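PDB 3U52: phenol hydroxylase component phL from Pseudomonas stutzeri, which probably serves as the beta-type subunit of the multicomponent phenol hydroxylase, packing with the other chains of the oxygenase component that hydroxylates phenol. Local coordinates for residues G224-Y227 / P228-D232; D232-D235 / Q236-S240. One frame throughout, in Å; residues are numbered along the deposited sequence.

Contact 1 (G224-Y227 / P228-D232). With XE (xenon), chain B.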
loop_
_atom_site.group_PDB
_atom_site.type_symbol
_atom_site.label_atom_id
_atom_site.label_comp_id
_atom_site.label_asym_id
_atom_site.label_seq_id
_atom_site.Cartn_x
_atom_site.Cartn_y
_atom_site.Cartn_z
ATOM N N GLY D 224 -23.069 -16.250 -26.556
ATOM C CA GLY D 224 -22.663 -17.637 -26.553
ATOM C C GLY D 224 -22.586 -18.291 -27.921
ATOM O O GLY D 224 -22.105 -19.430 -28.054
ATOM N N MET D 225 -23.070 -17.591 -28.940
ATOM C CA MET D 225 -22.919 -18.031 -30.319
ATOM C C MET D 225 -21.976 -17.084 -31.017
ATOM O O MET D 225 -21.091 -17.535 -31.753
ATOM C CB MET D 225 -24.285 -18.020 -31.037
ATOM C CG MET D 225 -25.002 -19.377 -31.056
ATOM S SD MET D 225 -26.500 -19.307 -32.079
ATOM C CE MET D 225 -27.641 -18.519 -30.937
ATOM N N MET D 226 -22.141 -15.775 -30.775
ATOM C CA MET D 226 -21.310 -14.758 -31.441
ATOM C C MET D 226 -19.800 -14.845 -31.171
ATOM O O MET D 226 -18.987 -14.769 -32.103
ATOM C CB MET D 226 -21.782 -13.351 -31.087
ATOM C CG MET D 226 -20.940 -12.264 -31.725
ATOM S SD MET D 226 -21.708 -10.668 -31.508
ATOM C CE MET D 226 -21.397 -10.448 -29.735
ATOM N N TYR D 227 -19.438 -14.917 -29.894
ATOM C CA TYR D 227 -18.035 -14.947 -29.520
ATOM C C TYR D 227 -17.299 -16.152 -30.114
ATOM O O TYR D 227 -16.264 -15.963 -30.708
ATOM C CB TYR D 227 -17.871 -14.801 -27.991
ATOM C CG TYR D 227 -17.784 -13.350 -27.635
ATOM C CD1 TYR D 227 -18.918 -12.568 -27.589
ATOM C CD2 TYR D 227 -16.530 -12.736 -27.437
ATOM C CE1 TYR D 227 -18.846 -11.220 -27.305
ATOM C CE2 TYR D 227 -16.430 -11.378 -27.151
ATOM C CZ TYR D 227 -17.590 -10.638 -27.096
ATOM O OH TYR D 227 -17.504 -9.315 -26.805
ATOM N N PRO D 228 -17.836 -17.392 -29.953
ATOM C CA PRO D 228 -17.161 -18.502 -30.673
ATOM C C PRO D 228 -17.096 -18.308 -32.189
ATOM O O PRO D 228 -16.037 -18.514 -32.769
ATOM C CB PRO D 228 -17.993 -19.741 -30.296
ATOM C CG PRO D 228 -18.631 -19.342 -28.890
ATOM C CD PRO D 228 -18.980 -17.881 -29.136
ATOM N N LEU D 229 -18.193 -17.875 -32.817
ATOM C CA LEU D 229 -18.189 -17.700 -34.271
ATOM C C LEU D 229 -17.117 -16.722 -34.699
ATOM O O LEU D 229 -16.340 -16.994 -35.608
ATOM C CB LEU D 229 -19.555 -17.221 -34.797
ATOM C CG LEU D 229 -19.659 -16.943 -36.310
ATOM C CD1 LEU D 229 -19.441 -18.210 -37.133
ATOM C CD2 LEU D 229 -21.025 -16.335 -36.613
ATOM N N VAL D 230 -17.085 -15.576 -34.035
ATOM C CA VAL D 230 -16.188 -14.487 -34.435
ATOM C C VAL D 230 -14.710 -14.675 -33.985
ATOM O O VAL D 230 -13.776 -14.583 -34.805
ATOM C CB VAL D 230 -16.733 -13.114 -33.998
ATOM C CG1 VAL D 230 -15.749 -11.998 -34.416
ATOM C CG2 VAL D 230 -18.093 -12.855 -34.635
ATOM N N TYR D 231 -14.498 -14.932 -32.694
ATOM C CA TYR D 231 -13.126 -14.906 -32.167
ATOM C C TYR D 231 -12.457 -16.259 -32.141
ATOM O O TYR D 231 -11.265 -16.334 -31.810
ATOM C CB TYR D 231 -13.067 -14.212 -30.790
ATOM C CG TYR D 231 -13.608 -12.799 -30.857
ATOM C CD1 TYR D 231 -14.880 -12.503 -30.420
ATOM C CD2 TYR D 231 -12.868 -11.791 -31.435
ATOM C CE1 TYR D 231 -15.397 -11.184 -30.517
ATOM C CE2 TYR D 231 -13.360 -10.499 -31.525
ATOM C CZ TYR D 231 -14.616 -10.206 -31.067
ATOM O OH TYR D 231 -15.068 -8.906 -31.197
ATOM N N ASP D 232 -13.200 -17.306 -32.477
ATOM C CA ASP D 232 -12.625 -18.607 -32.732
ATOM C C ASP D 232 -12.678 -18.973 -34.200
ATOM O O ASP D 232 -11.637 -19.127 -34.837
ATOM C CB ASP D 232 -13.334 -19.683 -31.946
ATOM C CG ASP D 232 -12.820 -19.808 -30.522
ATOM O OD1 ASP D 232 -11.812 -19.136 -30.159
ATOM O OD2 ASP D 232 -13.451 -20.575 -29.741
HETATM XE XE XE B . -14.156 -17.279 -28.087
#
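A xenon site sits beside a proline kink in helix 211-240, where Y227 packs against P228 and, one turn on, Y231; D232 closes in on the xenon. The two tyrosines, four residues apart, lie side by side and point the same way, their planes at 36° in an oblique pairing. Closest are Y227 CD2 and Y231 CD1, 3.4 Å apart. With its CG opposite the carbonyl carbon and next to the backbone N (chi1 -57°), Y231 swings its ring back alongside that of Y227, while CG1 of V230 covers one of its faces. Beyond the pair, the Y227 hydroxyl is hydrogen-bonded to E130 on helix 126-143, which fixes the far end of the ring. V230 and M226 likewise lie side by side, V230 CG2 4.1 Å from M226 CG.

P228 has no N-H to give G224 O, against which its CG rests at 3.6 Å; the regular bonds resume with L229 N to M225 O, 3.1 Å. V230 N and Y231 N continue the i to i+4 pattern, the latter reaching Y227 O at 2.9 Å. Xenon lies 3.6 Å from Y227 O and equally 3.6 Å from D232 OD1, contacts of the van der Waals kind expected of a noble gas; Y257 completes the site. The arrangement is that of a proline-kinked helix running into a wider pi-type turn, within an all-helical fold.

Contact 2 (D232-D235 / Q236-S240). With XE (xenon), chain B.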
loop_
_atom_site.group_PDB
_atom_site.type_symbol
_atom_site.label_atom_id
_atom_site.label_comp_id
_atom_site.label_asym_id
_atom_site.label_seq_id
_atom_site.Cartn_x
_atom_site.Cartn_y
_atom_site.Cartn_z
ATOM N N ASP D 232 -13.200 -17.306 -32.477
ATOM C CA ASP D 232 -12.625 -18.607 -32.732
ATOM C C ASP D 232 -12.678 -18.973 -34.200
ATOM O O ASP D 232 -11.637 -19.127 -34.837
ATOM C CB ASP D 232 -13.334 -19.683 -31.946
ATOM C CG ASP D 232 -12.820 -19.808 -30.522
ATOM O OD1 ASP D 232 -11.812 -19.136 -30.159
ATOM O OD2 ASP D 232 -13.451 -20.575 -29.741
ATOM N N LYS D 233 -13.893 -19.128 -34.733
ATOM C CA LYS D 233 -14.043 -19.628 -36.108
ATOM C C LYS D 233 -13.638 -18.626 -37.186
ATOM O O LYS D 233 -12.787 -18.942 -38.019
ATOM C CB LYS D 233 -15.430 -20.265 -36.317
ATOM C CG LYS D 233 -15.506 -21.507 -35.459
ATOM C CD LYS D 233 -16.889 -22.053 -35.346
ATOM C CE LYS D 233 -17.153 -22.746 -34.003
ATOM N NZ LYS D 233 -16.315 -23.960 -33.783
ATOM N N MET D 234 -14.183 -17.409 -37.151
ATOM C CA MET D 234 -13.704 -16.371 -38.049
ATOM C C MET D 234 -12.209 -16.115 -37.851
ATOM O O MET D 234 -11.479 -15.916 -38.834
ATOM C CB MET D 234 -14.494 -15.100 -37.845
ATOM C CG MET D 234 -14.707 -14.297 -39.083
ATOM S SD MET D 234 -16.094 -13.102 -38.901
ATOM C CE MET D 234 -17.394 -14.222 -38.357
ATOM N N ASP D 235 -11.738 -16.146 -36.596
ATOM C CA ASP D 235 -10.328 -15.886 -36.296
ATOM C C ASP D 235 -9.385 -16.853 -37.059
ATOM O O ASP D 235 -8.396 -16.433 -37.672
ATOM C CB ASP D 235 -10.088 -15.922 -34.783
ATOM C CG ASP D 235 -8.628 -15.635 -34.397
ATOM O OD1 ASP D 235 -8.195 -14.479 -34.519
ATOM O OD2 ASP D 235 -7.931 -16.572 -33.946
ATOM N N GLN D 236 -9.710 -18.130 -37.057
ATOM C CA GLN D 236 -8.973 -19.090 -37.898
ATOM C C GLN D 236 -9.007 -18.716 -39.389
ATOM O O GLN D 236 -7.990 -18.773 -40.078
ATOM C CB GLN D 236 -9.559 -20.496 -37.754
ATOM C CG GLN D 236 -9.457 -21.059 -36.348
ATOM C CD GLN D 236 -9.918 -22.510 -36.273
ATOM O OE1 GLN D 236 -9.624 -23.312 -37.175
ATOM N NE2 GLN D 236 -10.636 -22.861 -35.187
ATOM N N TRP D 237 -10.189 -18.372 -39.883
ATOM C CA TRP D 237 -10.390 -18.065 -41.292
ATOM C C TRP D 237 -9.639 -16.807 -41.741
ATOM O O TRP D 237 -9.200 -16.731 -42.906
ATOM C CB TRP D 237 -11.892 -17.964 -41.558
ATOM C CG TRP D 237 -12.288 -17.428 -42.891
ATOM C CD1 TRP D 237 -12.441 -18.137 -44.053
ATOM C CD2 TRP D 237 -12.624 -16.079 -43.190
ATOM N NE1 TRP D 237 -12.847 -17.296 -45.069
ATOM C CE2 TRP D 237 -12.972 -16.028 -44.568
ATOM C CE3 TRP D 237 -12.661 -14.903 -42.437
ATOM C CZ2 TRP D 237 -13.344 -14.844 -45.209
ATOM C CZ3 TRP D 237 -13.039 -13.722 -43.074
ATOM C CH2 TRP D 237 -13.374 -13.703 -44.447
ATOM N N PHE D 238 -9.463 -15.830 -40.837
ATOM C CA PHE D 238 -8.652 -14.618 -41.160
ATOM C C PHE D 238 -7.253 -14.951 -41.700
ATOM O O PHE D 238 -6.687 -14.213 -42.513
ATOM C CB PHE D 238 -8.532 -13.668 -39.950
ATOM C CG PHE D 238 -9.769 -12.874 -39.675
ATOM C CD1 PHE D 238 -10.114 -12.537 -38.385
ATOM C CD2 PHE D 238 -10.602 -12.473 -40.709
ATOM C CE1 PHE D 238 -11.288 -11.798 -38.157
ATOM C CE2 PHE D 238 -11.766 -11.738 -40.481
ATOM C CZ PHE D 238 -12.103 -11.403 -39.218
ATOM N N GLU D 239 -6.708 -16.079 -41.254
ATOM C CA GLU D 239 -5.385 -16.528 -41.691
ATOM C C GLU D 239 -5.335 -16.809 -43.209
ATOM O O GLU D 239 -4.407 -16.359 -43.905
ATOM C CB GLU D 239 -4.957 -17.742 -40.847
ATOM C CG GLU D 239 -3.840 -18.599 -41.419
ATOM C CD GLU D 239 -3.406 -19.692 -40.437
ATOM O OE1 GLU D 239 -3.854 -20.863 -40.567
ATOM O OE2 GLU D 239 -2.633 -19.366 -39.512
ATOM N N SER D 240 -6.357 -17.529 -43.699
ATOM C CA SER D 240 -6.582 -17.787 -45.118
ATOM C C SER D 240 -6.794 -16.504 -45.953
ATOM O O SER D 240 -6.628 -16.516 -47.182
ATOM C CB SER D 240 -7.773 -18.745 -45.273
ATOM O OG SER D 240 -9.034 -18.095 -45.096
HETATM XE XE XE B . -14.156 -17.279 -28.087
#
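M234 meets W237 and F238 through its CG, 3.9 Å from F238 CZ and 4.0 Å from W237 CE3. At chi1 -146° the methionine departs from a staggered position, and the bend at chi3 carries its end away. The sulfur SD stands 5.3 Å from the F238 ring centroid, 48° off the normal, an oblique Met-aromatic contact. W237, with CG anti to its own N, runs beside M234, pointing the same way, whereas F238 sets CG opposite its carbonyl carbon, beside the backbone N.

The carbonyl oxygen of M234 accepts F238 N at 2.8 Å; it also sits over one face of the F238 ring, offset toward the rim, and at the edge of the W237 ring, in plane. Further along, S240 OG donates to W237 O at 2.6 Å, on a lone pair in the carbonyl plane.

K233 NZ forms a salt bridge with E316. D235 OD1 is hydrogen-bonded to S247 OG, while D235 OD2 and E239 OE2 make salt bridges to R105 and R110 of the second subunit. The chemistry thus pairs apolar contact of M234 with W237 and F238 with charged groups, D235 and E239, that bridge to the second subunit.

In the fold
Both contacts are consecutive stages of one long helix, 211-240, with contact 1 first and contact 2 following directly; D232 belongs to both, and their centres are about 11 Å apart. The backbone carries on between them through probable hydrogen bonds from M234 N to L229 O and from K233 N to P228 O. Contact 1 is buried, about 12 Å from the centre of the chain, among helices 126-143, 147-175, 276-302 and 307-322. At about 22 Å from that centre, contact 2 is only partly buried and reaches the second subunit. A single helix therefore links a xenon-binding region of the interior to an interface between two copies of the protein.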